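Side-chain contacts in ribonucleoside-diphosphate reductase (Pseudomonas aeruginosa, PDB 5IM3), which probably catalyses the reduction of ribonucleoside diphosphates to deoxyribonucleotides for DNA synthesis, and binds dATP as an allosteric nucleotide: residues A[774-778]-A[779-783]; A[611-615]-A[616-620]. All coordinates share one frame; numbering follows the deposited sequence.

Interaction 1. Residues A[774-778]-A[779-783]; sequences TIANI and TGVSQ
A776 and V781 meet across a Schellman motif, a common way for an α-helix to end at a residue of positive phi, and here it closes helix 773-779 in the barrel domain of the reductase. G780 supplies the positive phi (79°), turning the chain so that the following residue folds back over the last helical turn.

The backbone bonds define the motif. V781 N donates to A776 O at 3.0 Å, a fairly straight bond that spans six residues, and nested inside it G780 N makes a weak, long bond to N777 O; the same amide also lies close to A776 O in a second weak bond. The carbonyl of I775, one residue further back, is gripped twice by T779. The amide T779 N lies above the carbonyl plane, whereas the hydroxyl OG1 comes in that plane, on a lone pair, 2.8 Å from I775 O. A chi1 of 58° tucks OG1 between its own backbone N and carbonyl carbon, turning it back along the helix and using up its donor within the final turn.

Apolar contact completes the cap: V781 CG2 packs 4.1 Å from A776 CB, the hydrophobic touch expected between the residues joined by the outer bond. M663 of the adjoining strand 659-663 touches both side chains, and T779 as well, so M663 covers this face of the cap from the strand side.

The polar fringe is looser. Q783, bent at chi2, brings its amide back beside the helix. Its OE1 comes within 3.3 Å of A776 CB and also takes a weak bond from T772. The two amide planes of N777 and Q783 stand 53° apart, and only a weak hydrogen bond, Q783 NE2 to N777 OD1 at 3.3 Å, connects them.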
ATOM      1  N   THR A 774       5.921  11.253  40.236  1.00 54.50           N
ATOM      2  CA  THR A 774       7.032  11.409  41.168  1.00 54.71           C
ATOM      3  C   THR A 774       6.714  10.794  42.528  1.00 52.74           C
ATOM      4  O   THR A 774       7.530  10.050  43.086  1.00 51.56           O
ATOM      5  CB  THR A 774       7.388  12.888  41.312  1.00 54.50           C
ATOM      6  OG1 THR A 774       7.737  13.421  40.031  1.00 56.48           O
ATOM      7  CG2 THR A 774       8.563  13.070  42.266  1.00 58.36           C
ATOM      8  N   ILE A 775       5.532  11.088  43.080  1.00 48.41           N
ATOM      9  CA  ILE A 775       5.250  10.700  44.460  1.00 51.02           C
ATOM     10  C   ILE A 775       5.020   9.199  44.599  1.00 51.09           C
ATOM     11  O   ILE A 775       5.212   8.648  45.689  1.00 50.14           O
ATOM     12  CB  ILE A 775       4.050  11.492  45.020  1.00 49.25           C
ATOM     13  CG1 ILE A 775       2.782  11.229  44.208  1.00 47.73           C
ATOM     14  CG2 ILE A 775       4.373  12.985  45.047  1.00 50.84           C
ATOM     15  CD1 ILE A 775       1.552  11.935  44.761  1.00 48.74           C
ATOM     16  N   ALA A 776       4.605   8.515  43.531  1.00 50.03           N
ATOM     17  CA  ALA A 776       4.579   7.058  43.562  1.00 51.64           C
ATOM     18  C   ALA A 776       5.994   6.491  43.583  1.00 54.42           C
ATOM     19  O   ALA A 776       6.273   5.527  44.303  1.00 54.09           O
ATOM     20  CB  ALA A 776       3.798   6.516  42.363  1.00 50.27           C
ATOM     21  N   ASN A 777       6.901   7.085  42.804  1.00 58.02           N
ATOM     22  CA  ASN A 777       8.302   6.683  42.856  1.00 60.96           C
ATOM     23  C   ASN A 777       8.908   6.966  44.223  1.00 60.82           C
ATOM     24  O   ASN A 777       9.728   6.186  44.720  1.00 63.34           O
ATOM     25  CB  ASN A 777       9.099   7.405  41.769  1.00 65.10           C
ATOM     26  CG  ASN A 777       8.770   6.913  40.377  1.00 66.84           C
ATOM     27  OD1 ASN A 777       7.810   6.165  40.177  1.00 67.38           O
ATOM     28  ND2 ASN A 777       9.566   7.329  39.402  1.00 68.31           N
ATOM     29  N   ILE A 778       8.532   8.089  44.841  1.00 58.78           N
ATOM     30  CA  ILE A 778       9.061   8.412  46.163  1.00 60.42           C
ATOM     31  C   ILE A 778       8.623   7.361  47.175  1.00 58.13           C
ATOM     32  O   ILE A 778       9.413   6.921  48.015  1.00 60.56           O
ATOM     33  CB  ILE A 778       8.623   9.827  46.587  1.00 60.18           C
ATOM     34  CG1 ILE A 778       9.262  10.876  45.673  1.00 60.30           C
ATOM     35  CG2 ILE A 778       9.003  10.099  48.044  1.00 62.55           C
ATOM     36  CD1 ILE A 778       8.726  12.276  45.873  1.00 58.40           C
ATOM     37  N   THR A 779       7.363   6.940  47.106  1.00 55.86           N
ATOM     38  CA  THR A 779       6.809   5.978  48.046  1.00 56.91           C
ATOM     39  C   THR A 779       6.976   4.532  47.594  1.00 56.93           C
ATOM     40  O   THR A 779       6.709   3.620  48.383  1.00 58.39           O
ATOM     41  CB  THR A 779       5.321   6.267  48.280  1.00 55.28           C
ATOM     42  OG1 THR A 779       4.622   6.217  47.031  1.00 51.59           O
ATOM     43  CG2 THR A 779       5.135   7.645  48.915  1.00 56.02           C
ATOM     44  N   GLY A 780       7.398   4.302  46.354  1.00 62.42           N
ATOM     45  CA  GLY A 780       7.696   2.960  45.886  1.00 61.74           C
ATOM     46  C   GLY A 780       6.493   2.125  45.505  1.00 60.67           C
ATOM     47  O   GLY A 780       6.504   0.905  45.709  1.00 61.96           O
ATOM     48  N   VAL A 781       5.455   2.743  44.937  1.00 51.02           N
ATOM     49  CA  VAL A 781       4.222   2.051  44.586  1.00 48.03           C
ATOM     50  C   VAL A 781       3.889   2.340  43.125  1.00 45.58           C
ATOM     51  O   VAL A 781       4.568   3.116  42.451  1.00 44.20           O
ATOM     52  CB  VAL A 781       3.048   2.455  45.504  1.00 50.30           C
ATOM     53  CG1 VAL A 781       3.360   2.090  46.959  1.00 51.68           C
ATOM     54  CG2 VAL A 781       2.745   3.949  45.372  1.00 47.55           C
ATOM     55  N   SER A 782       2.833   1.695  42.640  1.00 48.75           N
ATOM     56  CA  SER A 782       2.401   1.875  41.262  1.00 50.90           C
ATOM     57  C   SER A 782       1.700   3.222  41.083  1.00 48.97           C
ATOM     58  O   SER A 782       1.248   3.853  42.041  1.00 48.06           O
ATOM     59  CB  SER A 782       1.470   0.738  40.834  1.00 50.53           C
ATOM     60  OG  SER A 782       0.366   0.616  41.716  1.00 52.85           O
ATOM     61  N   GLN A 783       1.604   3.651  39.826  1.00 55.98           N
ATOM     62  CA  GLN A 783       1.048   4.961  39.505  1.00 55.82           C
ATOM     63  C   GLN A 783      -0.470   4.962  39.649  1.00 54.04           C
ATOM     64  O   GLN A 783      -1.158   4.148  39.027  1.00 55.18           O
ATOM     65  CB  GLN A 783       1.431   5.361  38.081  1.00 56.35           C
ATOM     66  CG  GLN A 783       2.913   5.252  37.768  1.00 61.75           C
ATOM     67  CD  GLN A 783       3.738   6.295  38.486  1.00 66.05           C
ATOM     68  OE1 GLN A 783       3.198   7.184  39.146  1.00 68.66           O
ATOM     69  NE2 GLN A 783       5.057   6.199  38.357  1.00 66.51           N
TER

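Interaction 2. Residues A[611-615]-A[616-620]; sequences NHIVD and GKLDT
I613 faces L618 across a hairpin-like reversal, a single antiparallel bridge in the connection from strand 600-608 to helix 620-640. Theirs is a non-hydrogen-bonded pair, flanked by V614 N to K617 O (2.9 Å) and an almost straight D619 N to H612 O (2.7 Å).

The side chain of I613 leaves the backbone away from its partner and then comes back. CB lies 4.1 Å from K617 O, and the CG2 branch approaches the same oxygen more closely. CG1 takes the other course, beside the backbone N, and with chi2 at -65° it bends CD1 inward over the opposing chain. There CD1 rests 3.9 Å from L618 CA and meets L618 CD1 at 4.1 Å, an apolar touch between the two methyl tips. L618 CD1 also reaches H612 O at 3.5 Å.

V614 packs against D619, one residue beyond L618. Its CG1 lies 3.6 Å from D619 OD2, the two side chains crossing at about a right angle, while CG2 rests against K617 O. The bend itself is an inverse γ-turn centred on D615, and G616, with positive phi, carries the chain round.

D619 then serves as N-cap of helix 620-640, its OD1 accepting from K622 N. Buried H612 ties the connection at both ends: ND1 bonds to N608 O at the close of strand 600-608 and NE2 to T626 in the helix, while I613 leans on A668 and L671 of helix 665-672.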
ATOM      1  N   ASN A 611      -0.126   0.943  51.635  1.00 60.85           N
ATOM      2  CA  ASN A 611       0.040   1.025  53.081  1.00 62.35           C
ATOM      3  C   ASN A 611      -1.262   0.817  53.839  1.00 63.48           C
ATOM      4  O   ASN A 611      -1.259   0.923  55.072  1.00 63.87           O
ATOM      5  CB  ASN A 611       0.650   2.374  53.463  1.00 62.11           C
ATOM      6  CG  ASN A 611       2.163   2.379  53.364  1.00 62.88           C
ATOM      7  OD1 ASN A 611       2.755   1.562  52.658  1.00 63.31           O
ATOM      8  ND2 ASN A 611       2.799   3.298  54.083  1.00 62.07           N
ATOM      9  N   HIS A 612      -2.366   0.532  53.143  1.00 60.89           N
ATOM     10  CA  HIS A 612      -3.637   0.230  53.790  1.00 63.67           C
ATOM     11  C   HIS A 612      -4.141  -1.159  53.422  1.00 65.18           C
ATOM     12  O   HIS A 612      -5.336  -1.441  53.559  1.00 64.96           O
ATOM     13  CB  HIS A 612      -4.670   1.299  53.439  1.00 61.58           C
ATOM     14  CG  HIS A 612      -4.253   2.675  53.848  1.00 60.58           C
ATOM     15  ND1 HIS A 612      -3.368   3.432  53.111  1.00 60.63           N
ATOM     16  CD2 HIS A 612      -4.571   3.416  54.934  1.00 61.00           C
ATOM     17  CE1 HIS A 612      -3.173   4.587  53.719  1.00 60.02           C
ATOM     18  NE2 HIS A 612      -3.888   4.602  54.829  1.00 59.75           N
ATOM     19  N   ILE A 613      -3.248  -2.031  52.958  1.00 65.57           N
ATOM     20  CA  ILE A 613      -3.551  -3.436  52.715  1.00 67.08           C
ATOM     21  C   ILE A 613      -2.786  -4.250  53.748  1.00 71.14           C
ATOM     22  O   ILE A 613      -1.548  -4.240  53.770  1.00 70.58           O
ATOM     23  CB  ILE A 613      -3.178  -3.866  51.287  1.00 65.55           C
ATOM     24  CG1 ILE A 613      -3.945  -3.037  50.248  1.00 63.36           C
ATOM     25  CG2 ILE A 613      -3.451  -5.358  51.090  1.00 67.22           C
ATOM     26  CD1 ILE A 613      -5.451  -3.244  50.269  1.00 64.78           C
ATOM     27  N   VAL A 614      -3.520  -4.956  54.601  1.00 88.18           N
ATOM     28  CA  VAL A 614      -2.911  -5.786  55.634  1.00 93.07           C
ATOM     29  C   VAL A 614      -2.830  -7.219  55.120  1.00 94.26           C
ATOM     30  O   VAL A 614      -2.383  -7.458  53.992  1.00 95.69           O
ATOM     31  CB  VAL A 614      -3.692  -5.684  56.960  1.00 95.32           C
ATOM     32  CG1 VAL A 614      -3.473  -4.316  57.582  1.00 94.21           C
ATOM     33  CG2 VAL A 614      -5.185  -5.948  56.735  1.00 96.17           C
ATOM     34  N   ASP A 615      -3.253  -8.185  55.933  1.00 87.45           N
ATOM     35  CA  ASP A 615      -3.226  -9.578  55.515  1.00 86.49           C
ATOM     36  C   ASP A 615      -4.249  -9.814  54.412  1.00 84.65           C
ATOM     37  O   ASP A 615      -5.239 -10.523  54.615  1.00 85.71           O
ATOM     38  CB  ASP A 615      -3.489 -10.489  56.713  1.00 91.11           C
ATOM     39  CG  ASP A 615      -2.556 -10.202  57.876  1.00 93.15           C
ATOM     40  OD1 ASP A 615      -2.977  -9.504  58.821  1.00 93.61           O
ATOM     41  OD2 ASP A 615      -1.397 -10.672  57.841  1.00 94.65           O
ATOM     42  N   GLY A 616      -4.020  -9.210  53.247  1.00 82.45           N
ATOM     43  CA  GLY A 616      -4.868  -9.404  52.092  1.00 80.86           C
ATOM     44  C   GLY A 616      -6.121  -8.560  52.057  1.00 81.45           C
ATOM     45  O   GLY A 616      -6.890  -8.671  51.094  1.00 82.72           O
ATOM     46  N   LYS A 617      -6.351  -7.711  53.057  1.00 78.22           N
ATOM     47  CA  LYS A 617      -7.591  -6.954  53.157  1.00 75.52           C
ATOM     48  C   LYS A 617      -7.301  -5.465  53.274  1.00 71.79           C
ATOM     49  O   LYS A 617      -6.221  -5.046  53.696  1.00 70.91           O
ATOM     50  CB  LYS A 617      -8.425  -7.412  54.360  1.00 78.11           C
ATOM     51  CG  LYS A 617      -9.494  -8.433  54.014  1.00 79.55           C
ATOM     52  CD  LYS A 617     -10.188  -8.956  55.261  1.00 82.18           C
ATOM     53  CE  LYS A 617     -11.270  -9.966  54.910  1.00 84.10           C
ATOM     54  NZ  LYS A 617     -11.711 -10.754  56.095  1.00 85.40           N
ATOM     55  N   LEU A 618      -8.294  -4.668  52.892  1.00 68.20           N
ATOM     56  CA  LEU A 618      -8.219  -3.226  53.066  1.00 65.83           C
ATOM     57  C   LEU A 618      -8.419  -2.885  54.537  1.00 66.27           C
ATOM     58  O   LEU A 618      -9.429  -3.266  55.138  1.00 66.88           O
ATOM     59  CB  LEU A 618      -9.273  -2.534  52.202  1.00 63.23           C
ATOM     60  CG  LEU A 618      -9.313  -1.006  52.254  1.00 61.95           C
ATOM     61  CD1 LEU A 618      -8.080  -0.401  51.595  1.00 59.89           C
ATOM     62  CD2 LEU A 618     -10.580  -0.486  51.597  1.00 61.54           C
ATOM     63  N   ASP A 619      -7.454  -2.178  55.120  1.00 68.40           N
ATOM     64  CA  ASP A 619      -7.538  -1.760  56.519  1.00 70.45           C
ATOM     65  C   ASP A 619      -8.467  -0.555  56.593  1.00 70.90           C
ATOM     66  O   ASP A 619      -8.039   0.599  56.571  1.00 69.10           O
ATOM     67  CB  ASP A 619      -6.157  -1.444  57.078  1.00 69.39           C
ATOM     68  CG  ASP A 619      -6.154  -1.334  58.590  1.00 70.67           C
ATOM     69  OD1 ASP A 619      -7.219  -1.030  59.170  1.00 69.80           O
ATOM     70  OD2 ASP A 619      -5.085  -1.557  59.197  1.00 72.88           O
ATOM     71  N   THR A 620      -9.765  -0.846  56.679  1.00 81.67           N
ATOM     72  CA  THR A 620     -10.786   0.194  56.757  1.00 81.33           C
ATOM     73  C   THR A 620     -10.486   1.202  57.863  1.00 78.79           C
ATOM     74  O   THR A 620     -10.651   2.413  57.674  1.00 77.49           O
ATOM     75  CB  THR A 620     -12.147  -0.475  56.976  1.00 87.56           C
ATOM     76  OG1 THR A 620     -12.450  -1.312  55.851  1.00 90.32           O
ATOM     77  CG2 THR A 620     -13.241   0.531  57.130  1.00 87.71           C
TER

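Interactions 1 and 2 illustrate two ways a barrel enzyme manages its connections: a helix C-terminus closed at 779-783, and a chain reversal leading into a helix N-cap at 616-620. Their centres are 18 Å apart and their nearest atoms about 6 Å, without touching. Common neighbours link them. The D667 amide, in helix 665-672, hydrogen-bonds S782 OG of interaction 1, and the same helix meets the I613 side chain of interaction 2; N608 borders both, touching V781 and accepting from H612. Interaction 1 lies near the centre of the chain, interaction 2 at the surface, and both are remote from the dATP sites.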